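Local coordinates for protein amidohydrolase (PDB 2I5G) that probably acts as a metallodipeptidase of the membrane dipeptidase (M19) family, hydrolysing dipeptides on a TIM-barrel scaffold, at residues Arg142-Val145 with Ala146-Arg150. The protein carries 2 engineered substitutions. Residues are numbered along the deposited sequence; the frame is centred on the assembly and turned at random.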
loop_
_atom_site.group_PDB
_atom_site.type_symbol
_atom_site.label_atom_id
_atom_site.label_comp_id
_atom_site.label_asym_id
_atom_site.label_seq_id
_atom_site.Cartn_x
_atom_site.Cartn_y
_atom_site.Cartn_z
ATOM N N ARG A 142 8.995 1.295 -8.398
ATOM C CA ARG A 142 9.966 1.379 -9.482
ATOM C C ARG A 142 9.939 0.096 -10.302
ATOM O O ARG A 142 10.266 0.100 -11.490
ATOM C CB ARG A 142 11.374 1.603 -8.931
ATOM C CG ARG A 142 11.505 2.809 -8.028
ATOM C CD ARG A 142 12.947 2.992 -7.599
ATOM N NE ARG A 142 13.768 3.517 -8.687
ATOM C CZ ARG A 142 13.816 4.801 -9.031
ATOM N NH1 ARG A 142 13.093 5.700 -8.373
ATOM N NH2 ARG A 142 14.590 5.191 -10.037
ATOM N N GLU A 143 9.561 -1.009 -9.664
ATOM C CA GLU A 143 9.487 -2.275 -10.373
ATOM C C GLU A 143 8.225 -2.261 -11.218
ATOM O O GLU A 143 8.201 -2.797 -12.327
ATOM C CB GLU A 143 9.454 -3.452 -9.396
ATOM C CG GLU A 143 10.683 -3.548 -8.505
ATOM C CD GLU A 143 10.822 -4.904 -7.827
ATOM O OE1 GLU A 143 11.121 -5.894 -8.530
ATOM O OE2 GLU A 143 10.631 -4.975 -6.591
ATOM N N ILE A 144 7.172 -1.639 -10.696
ATOM C CA ILE A 144 5.929 -1.559 -11.442
ATOM C C ILE A 144 6.100 -0.663 -12.664
ATOM O O ILE A 144 5.613 -0.987 -13.738
ATOM C CB ILE A 144 4.768 -1.033 -10.569
ATOM C CG1 ILE A 144 4.389 -2.078 -9.523
ATOM C CG2 ILE A 144 3.547 -0.757 -11.434
ATOM C CD1 ILE A 144 3.817 -3.368 -10.115
ATOM N N VAL A 145 6.799 0.453 -12.510
ATOM C CA VAL A 145 7.009 1.351 -13.642
ATOM C C VAL A 145 7.757 0.603 -14.731
ATOM O O VAL A 145 7.362 0.625 -15.896
ATOM C CB VAL A 145 7.834 2.591 -13.253
ATOM C CG1 VAL A 145 8.156 3.414 -14.502
ATOM C CG2 VAL A 145 7.060 3.440 -12.256
ATOM N N ALA A 146 8.840 -0.060 -14.333
ATOM C CA ALA A 146 9.660 -0.836 -15.252
ATOM C C ALA A 146 8.833 -1.833 -16.067
ATOM O O ALA A 146 8.870 -1.801 -17.297
ATOM C CB ALA A 146 10.747 -1.571 -14.479
ATOM N N GLU A 147 8.091 -2.715 -15.393
ATOM C CA GLU A 147 7.269 -3.698 -16.098
ATOM C C GLU A 147 6.254 -3.028 -17.024
ATOM O O GLU A 147 5.999 -3.517 -18.123
ATOM C CB GLU A 147 6.529 -4.617 -15.119
ATOM C CG GLU A 147 5.665 -5.679 -15.816
ATOM C CD GLU A 147 6.490 -6.759 -16.523
ATOM O OE1 GLU A 147 7.597 -6.450 -17.014
ATOM O OE2 GLU A 147 6.026 -7.917 -16.604
HETATM N N MSE A 148 5.674 -1.914 -16.584
HETATM C CA MSE A 148 4.710 -1.187 -17.408
HETATM C C MSE A 148 5.373 -0.696 -18.700
HETATM O O MSE A 148 4.738 -0.665 -19.759
HETATM C CB MSE A 148 4.122 -0.000 -16.635
HETATM C CG MSE A 148 3.135 -0.403 -15.552
HETATM SE SE MSE A 148 2.424 1.082 -14.508
HETATM C CE MSE A 148 1.361 1.912 -15.893
ATOM N N ASN A 149 6.647 -0.316 -18.615
ATOM C CA ASN A 149 7.374 0.152 -19.790
ATOM C C ASN A 149 7.624 -1.012 -20.733
ATOM O O ASN A 149 7.565 -0.863 -21.954
ATOM C CB ASN A 149 8.727 0.758 -19.404
ATOM C CG ASN A 149 8.595 2.079 -18.685
ATOM O OD1 ASN A 149 7.571 2.747 -18.787
ATOM N ND2 ASN A 149 9.640 2.474 -17.968
ATOM N N ARG A 150 7.902 -2.173 -20.153
ATOM C CA ARG A 150 8.185 -3.378 -20.924
ATOM C C ARG A 150 6.936 -3.952 -21.590
ATOM O O ARG A 150 6.967 -4.353 -22.755
ATOM C CB ARG A 150 8.804 -4.427 -20.005
ATOM C CG ARG A 150 9.420 -5.609 -20.715
ATOM C CD ARG A 150 9.907 -6.630 -19.695
ATOM N NE ARG A 150 8.785 -7.316 -19.064
ATOM C CZ ARG A 150 8.018 -8.209 -19.683
ATOM N NH1 ARG A 150 8.259 -8.528 -20.949
ATOM N NH2 ARG A 150 7.002 -8.776 -19.040
#
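The carbonyl oxygen of Ile144 accepts the backbone N-H of Met148, with N and O 3.0 Å apart, one turn further along helix 139-151. Three neighbouring bonds repeat the i to i+4 pattern of an alpha-helix: Ala146 N to Arg142 O, Glu147 N to Glu143 O at 3.1 Å and nearly straight (176° at the hydrogen), and Asn149 N to Val145 O at 3.0 Å. On the buried face the selenomethionine at position 148 sends its chain back along the helix. Its CG is anti to the carbonyl carbon (chi1 -73°), and chi2 is extended. The selenium thereby comes against CG2 of Ile144, 3.8 Å away, the two side chains meeting at a slant. Both rest on Val105 of helix 103-110, which covers this side. The residue before it, Glu147, swings CG anti to its backbone N (chi1 -179°) and is gripped side-on by Arg150: NE pairs with OE1, at a modelled distance that is doubtfully short, and NH2 reaches OE2 at 2.8 Å, each oxygen being approached on its syn side, somewhat out of the carboxylate plane. Glu143, one turn before Glu147, instead pairs through OE2 with Arg270 of the second subunit, while Arg142 forms a salt bridge to Glu171. The helix links strands 113-117 and 154-156 in a beta-alpha-beta crossover of the barrel. Its chemistry is thus divided: apolar contacts seat one face on helix 103-110, while charge pairs join Glu147 to Arg150 within the helix, Arg142 to the same chain and Glu143 to the second subunit.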